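Local coordinates for aminoglycoside N(3)-acetyltransferase, AAC(3)-IVa (Escherichia coli, PDB 6MN3), which transfers an acetyl group from acetyl-CoA to the 3-amino group of 2-deoxystreptamine aminoglycosides, probably giving resistance to gentamicin, kanamycin, tobramycin, neomycin and apramycin, at residues V168-T173 with Y185-H190; D189-R194 with E250-A255. All coordinates share one frame; numbering follows the deposited sequence.

Contact 1: residues V168-T173 with Y185-H190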
loop_
_atom_site.group_PDB
_atom_site.type_symbol
_atom_site.label_atom_id
_atom_site.label_comp_id
_atom_site.label_asym_id
_atom_site.label_seq_id
_atom_site.Cartn_x
_atom_site.Cartn_y
_atom_site.Cartn_z
ATOM N N VAL A 168 -4.670 0.428 19.411
ATOM C CA VAL A 168 -6.011 0.938 19.694
ATOM C C VAL A 168 -7.040 -0.071 19.198
ATOM O O VAL A 168 -6.783 -0.791 18.221
ATOM C CB VAL A 168 -6.228 2.320 19.057
ATOM C CG1 VAL A 168 -5.294 3.342 19.685
ATOM C CG2 VAL A 168 -6.019 2.256 17.552
ATOM N N PRO A 169 -8.207 -0.170 19.838
ATOM C CA PRO A 169 -9.201 -1.174 19.429
ATOM C C PRO A 169 -10.000 -0.708 18.218
ATOM O O PRO A 169 -10.626 0.353 18.240
ATOM C CB PRO A 169 -10.091 -1.316 20.671
ATOM C CG PRO A 169 -9.985 0.004 21.353
ATOM C CD PRO A 169 -8.596 0.522 21.080
ATOM N N ARG A 170 -9.965 -1.505 17.156
ATOM C CA ARG A 170 -10.807 -1.333 15.980
ATOM C C ARG A 170 -11.737 -2.542 15.875
ATOM O O ARG A 170 -11.774 -3.398 16.764
ATOM C CB ARG A 170 -9.947 -1.154 14.726
ATOM C CG ARG A 170 -9.024 0.057 14.767
ATOM C CD ARG A 170 -9.781 1.343 14.482
ATOM N NE ARG A 170 -9.478 2.392 15.453
ATOM C CZ ARG A 170 -8.587 3.359 15.256
ATOM N NH1 ARG A 170 -7.907 3.414 14.120
ATOM N NH2 ARG A 170 -8.378 4.271 16.196
ATOM N N HIS A 171 -12.492 -2.615 14.782
ATOM C CA HIS A 171 -13.408 -3.731 14.591
ATOM C C HIS A 171 -13.768 -3.843 13.117
ATOM O O HIS A 171 -13.505 -2.942 12.319
ATOM C CB HIS A 171 -14.667 -3.576 15.454
ATOM C CG HIS A 171 -15.630 -2.548 14.946
ATOM N ND1 HIS A 171 -15.572 -1.224 15.323
ATOM C CD2 HIS A 171 -16.678 -2.652 14.095
ATOM C CE1 HIS A 171 -16.541 -0.555 14.724
ATOM N NE2 HIS A 171 -17.227 -1.398 13.973
ATOM N N CYS A 172 -14.377 -4.977 12.772
ATOM C CA CYS A 172 -14.851 -5.241 11.422
ATOM C C CYS A 172 -15.999 -6.240 11.507
ATOM O O CYS A 172 -16.374 -6.695 12.592
ATOM C CB CYS A 172 -13.718 -5.751 10.524
ATOM S SG CYS A 172 -13.136 -7.418 10.916
ATOM N N THR A 173 -16.558 -6.587 10.349
ATOM C CA THR A 173 -17.718 -7.464 10.276
ATOM C C THR A 173 -17.450 -8.590 9.290
ATOM O O THR A 173 -17.050 -8.339 8.149
ATOM C CB THR A 173 -18.973 -6.686 9.861
ATOM O OG1 THR A 173 -19.438 -5.904 10.968
ATOM C CG2 THR A 173 -20.076 -7.639 9.423
ATOM N N TYR A 185 -10.322 -6.079 17.262
ATOM C CA TYR A 185 -8.909 -6.411 17.387
ATOM C C TYR A 185 -8.177 -5.190 17.931
ATOM O O TYR A 185 -8.780 -4.148 18.194
ATOM C CB TYR A 185 -8.326 -6.865 16.043
ATOM C CG TYR A 185 -8.586 -5.896 14.909
ATOM C CD1 TYR A 185 -7.636 -4.951 14.548
ATOM C CD2 TYR A 185 -9.784 -5.924 14.203
ATOM C CE1 TYR A 185 -7.870 -4.062 13.515
ATOM C CE2 TYR A 185 -10.026 -5.036 13.171
ATOM C CZ TYR A 185 -9.065 -4.108 12.832
ATOM O OH TYR A 185 -9.294 -3.221 11.805
ATOM N N LEU A 186 -6.863 -5.324 18.103
ATOM C CA LEU A 186 -6.013 -4.227 18.553
ATOM C C LEU A 186 -5.056 -3.882 17.420
ATOM O O LEU A 186 -4.131 -4.648 17.129
ATOM C CB LEU A 186 -5.260 -4.604 19.828
ATOM C CG LEU A 186 -6.134 -4.825 21.065
ATOM C CD1 LEU A 186 -5.287 -5.242 22.256
ATOM C CD2 LEU A 186 -6.945 -3.577 21.387
ATOM N N GLU A 187 -5.281 -2.737 16.785
ATOM C CA GLU A 187 -4.523 -2.321 15.615
ATOM C C GLU A 187 -3.556 -1.200 15.968
ATOM O O GLU A 187 -3.780 -0.435 16.910
ATOM C CB GLU A 187 -5.461 -1.855 14.495
ATOM C CG GLU A 187 -4.802 -1.732 13.130
ATOM C CD GLU A 187 -5.658 -0.973 12.137
ATOM O OE1 GLU A 187 -6.873 -1.251 12.064
ATOM O OE2 GLU A 187 -5.116 -0.094 11.435
ATOM N N ASN A 188 -2.475 -1.114 15.196
ATOM C CA ASN A 188 -1.492 -0.043 15.343
ATOM C C ASN A 188 -1.776 1.052 14.315
ATOM O O ASN A 188 -1.081 1.212 13.310
ATOM C CB ASN A 188 -0.081 -0.605 15.194
ATOM C CG ASN A 188 0.054 -1.521 13.995
ATOM O OD1 ASN A 188 -0.612 -2.553 13.911
ATOM N ND2 ASN A 188 0.913 -1.144 13.054
ATOM N N ASP A 189 -2.830 1.815 14.586
ATOM C CA ASP A 189 -3.274 2.879 13.701
ATOM C C ASP A 189 -3.049 4.240 14.346
ATOM O O ASP A 189 -3.158 4.396 15.565
ATOM C CB ASP A 189 -4.755 2.717 13.340
ATOM C CG ASP A 189 -5.085 3.261 11.963
ATOM O OD1 ASP A 189 -5.937 2.664 11.272
ATOM O OD2 ASP A 189 -4.487 4.285 11.568
ATOM N N HIS A 190 -2.732 5.222 13.510
ATOM C CA HIS A 190 -2.536 6.600 13.945
ATOM C C HIS A 190 -2.725 7.503 12.732
ATOM O O HIS A 190 -3.215 7.068 11.684
ATOM C CB HIS A 190 -1.162 6.782 14.598
ATOM C CG HIS A 190 -0.061 6.038 13.908
ATOM N ND1 HIS A 190 0.734 6.613 12.941
ATOM C CD2 HIS A 190 0.379 4.764 14.049
ATOM C CE1 HIS A 190 1.616 5.726 12.514
ATOM N NE2 HIS A 190 1.421 4.596 13.170
#
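Val168 and Glu187 form a hydrogen-bonded pair in the two-stranded antiparallel beta hairpin of strands 168-174 and 181-187, with Val168 N to Glu187 O and Glu187 N to Val168 O both at 2.8 Å. Val168 CG2 lies over one face of the Arg170 guanidinium, off its centre. Pro169, with no N-H to offer, falls at the non-hydrogen-bonded pair with Leu186, and its CA makes a CA-H...O contact of 3.2 Å to Tyr185 O. On the face carrying the exposed Pro169 and Leu186, Leu186 CD2 rests 3.9 Å from Pro169 CB. Arg170 returns to the other face and exchanges two backbone bonds with Tyr185, whose CZ sits 3.6 Å from Arg170 CB. The arginine chain bends at chi2 and chi3 and meets Asp189 at about a right angle. Arg170 NH1 stands 3.5 Å from Asp189 OD1, a long, weak salt bridge at the edge of the guanidinium, the planes 47° apart. His171 starts away from the partner strand, its NE2 hydrogen-bonded to Asp70 OD1, and His171 N lies 3.8 Å from Tyr185 CE2. Cys172 keeps the ladder going through backbone bonds to Val183. With CG between the backbone N and the carbonyl carbon (chi1 52°), the Tyr185 ring is placed with Arg170 C over one face, and Tyr185 OH donates to Glu187 OE1 of its own strand at 3.1 Å.

Contact 2: residues D189-R194 with E250-A255. With ZN (zinc ion), chain D.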
loop_
_atom_site.group_PDB
_atom_site.type_symbol
_atom_site.label_atom_id
_atom_site.label_comp_id
_atom_site.label_asym_id
_atom_site.label_seq_id
_atom_site.Cartn_x
_atom_site.Cartn_y
_atom_site.Cartn_z
ATOM N N ASP A 189 -2.830 1.815 14.586
ATOM C CA ASP A 189 -3.274 2.879 13.701
ATOM C C ASP A 189 -3.049 4.240 14.346
ATOM O O ASP A 189 -3.158 4.396 15.565
ATOM C CB ASP A 189 -4.755 2.717 13.340
ATOM C CG ASP A 189 -5.085 3.261 11.963
ATOM O OD1 ASP A 189 -5.937 2.664 11.272
ATOM O OD2 ASP A 189 -4.487 4.285 11.568
ATOM N N HIS A 190 -2.732 5.222 13.510
ATOM C CA HIS A 190 -2.536 6.600 13.945
ATOM C C HIS A 190 -2.725 7.503 12.732
ATOM O O HIS A 190 -3.215 7.068 11.684
ATOM C CB HIS A 190 -1.162 6.782 14.598
ATOM C CG HIS A 190 -0.061 6.038 13.908
ATOM N ND1 HIS A 190 0.734 6.613 12.941
ATOM C CD2 HIS A 190 0.379 4.764 14.049
ATOM C CE1 HIS A 190 1.616 5.726 12.514
ATOM N NE2 HIS A 190 1.421 4.596 13.170
ATOM N N CYS A 191 -2.332 8.772 12.873
ATOM C CA CYS A 191 -2.468 9.716 11.770
ATOM C C CYS A 191 -1.558 9.378 10.598
ATOM O O CYS A 191 -1.768 9.903 9.499
ATOM C CB CYS A 191 -2.181 11.137 12.256
ATOM S SG CYS A 191 -0.442 11.446 12.627
ATOM N N CYS A 192 -0.548 8.533 10.811
ATOM C CA CYS A 192 0.391 8.072 9.790
ATOM C C CYS A 192 1.203 9.201 9.169
ATOM O O CYS A 192 1.960 8.962 8.220
ATOM C CB CYS A 192 -0.324 7.283 8.684
ATOM S SG CYS A 192 -1.192 5.806 9.256
ATOM N N GLU A 193 1.074 10.428 9.679
ATOM C CA GLU A 193 1.827 11.545 9.120
ATOM C C GLU A 193 3.324 11.362 9.328
ATOM O O GLU A 193 4.125 11.707 8.451
ATOM C CB GLU A 193 1.357 12.858 9.745
ATOM C CG GLU A 193 0.066 13.399 9.159
ATOM C CD GLU A 193 -0.545 14.493 10.010
ATOM O OE1 GLU A 193 -1.203 14.168 11.021
ATOM O OE2 GLU A 193 -0.363 15.681 9.671
ATOM N N ARG A 194 3.721 10.815 10.479
ATOM C CA ARG A 194 5.131 10.611 10.784
ATOM C C ARG A 194 5.766 9.513 9.946
ATOM O O ARG A 194 6.976 9.289 10.072
ATOM C CB ARG A 194 5.306 10.297 12.270
ATOM C CG ARG A 194 4.807 11.398 13.194
ATOM C CD ARG A 194 5.959 12.230 13.730
ATOM N NE ARG A 194 6.805 11.465 14.641
ATOM C CZ ARG A 194 7.842 11.971 15.300
ATOM N NH1 ARG A 194 8.166 13.248 15.150
ATOM N NH2 ARG A 194 8.557 11.200 16.107
ATOM N N GLU A 250 -4.656 14.127 17.809
ATOM C CA GLU A 250 -5.704 13.305 18.401
ATOM C C GLU A 250 -5.562 11.841 18.004
ATOM O O GLU A 250 -5.848 10.950 18.812
ATOM C CB GLU A 250 -7.078 13.837 17.993
ATOM C CG GLU A 250 -8.170 13.612 19.025
ATOM C CD GLU A 250 -9.347 14.550 18.838
ATOM O OE1 GLU A 250 -10.464 14.203 19.276
ATOM O OE2 GLU A 250 -9.154 15.636 18.252
ATOM N N GLU A 251 -5.119 11.573 16.775
ATOM C CA GLU A 251 -4.985 10.196 16.317
ATOM C C GLU A 251 -3.757 9.512 16.905
ATOM O O GLU A 251 -3.748 8.284 17.053
ATOM C CB GLU A 251 -4.930 10.157 14.789
ATOM C CG GLU A 251 -5.693 9.000 14.166
ATOM C CD GLU A 251 -6.131 9.290 12.743
ATOM O OE1 GLU A 251 -6.096 8.362 11.908
ATOM O OE2 GLU A 251 -6.513 10.446 12.460
ATOM N N CYS A 252 -2.721 10.278 17.249
ATOM C CA CYS A 252 -1.500 9.704 17.803
ATOM C C CYS A 252 -1.561 9.559 19.317
ATOM O O CYS A 252 -1.111 8.543 19.858
ATOM C CB CYS A 252 -0.291 10.557 17.413
ATOM S SG CYS A 252 0.495 10.061 15.865
ATOM N N ASP A 253 -2.107 10.556 20.017
ATOM C CA ASP A 253 -2.230 10.458 21.466
ATOM C C ASP A 253 -3.140 9.310 21.887
ATOM O O ASP A 253 -3.005 8.808 23.008
ATOM C CB ASP A 253 -2.744 11.779 22.041
ATOM C CG ASP A 253 -1.702 12.879 21.992
ATOM O OD1 ASP A 253 -0.536 12.579 21.654
ATOM O OD2 ASP A 253 -2.047 14.043 22.290
ATOM N N ALA A 254 -4.057 8.885 21.016
ATOM C CA ALA A 254 -4.877 7.716 21.317
ATOM C C ALA A 254 -4.032 6.447 21.345
ATOM O O ALA A 254 -4.245 5.572 22.193
ATOM C CB ALA A 254 -6.007 7.588 20.298
ATOM N N ALA A 255 -3.070 6.331 20.425
ATOM C CA ALA A 255 -2.180 5.175 20.433
ATOM C C ALA A 255 -1.256 5.203 21.643
ATOM O O ALA A 255 -0.934 4.151 22.209
ATOM C CB ALA A 255 -1.371 5.125 19.136
HETATM ZN ZN ZN D . -0.092 12.097 14.849
#
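Cys191 and Cys252 meet through a zinc ion, the firm part of a contact in which no hydrogen bond joins residues 189-194 to 250-255. Cys191 SG binds the metal at 2.3 Å and Cys252 SG at 2.4 Å, which brings the two sulfurs within 3.6 Å of each other. In Cys191 the sulfur sits between the backbone N and the carbonyl carbon (chi1 71°), and it also accepts a hydrogen bond from Glu193 N, an N-H that would partly offset the charge on the thiolate. Beside the metal, Glu251 CB packs 3.5 Å from Cys191 N, with CG close against the His190-Cys191 peptide, and His190 CB touches Cys252 SG at 3.9 Å. The imidazole of His190 leads away from the helix: ND1 accepts a hydrogen bond from Cys192 N, the donor tilted 34° from the ring plane, and NE2 bonds Glu159, while Phe195 meets the ring nearly perpendicularly.

The flank toward Asp189 is looser. Here the carboxylate of the exposed Glu251 lies close to other acceptors. Glu251 OE1 comes within 3.2 Å of His190 O, and 4.4 Å from Asp189 OD2, a like-charge pair that should be mildly unfavourable unless solvent screens it. Ala255 CB makes a light touch on Asp189 O at 4.1 Å. With His243 and Cys249 supplying the two remaining ligands, the arrangement is a zinc site of three cysteines and one histidine, in which Cys249 and Cys252 form a CxxC motif and Cys191 comes from a loop remote in sequence.

Contacts 1 and 2 follow each other along the chain, sharing Asp189 and His190, and their centres lie about 12 Å apart. Strand 181-187 of contact 1 leads into the loop that brings Cys191 to zinc in contact 2, with the Asp189 side chain about 10 Å from the metal. The two also touch directly: Val168 CG1 packs 3.5 Å from Ala254 O, so the base of the hairpin lies against helix 250-257. Asn188 of contact 1 and the shared His190 both hydrogen-bond to Glu159, which lies with His156 and Cys192 in a geometry resembling a charge relay, possibly part of the active site.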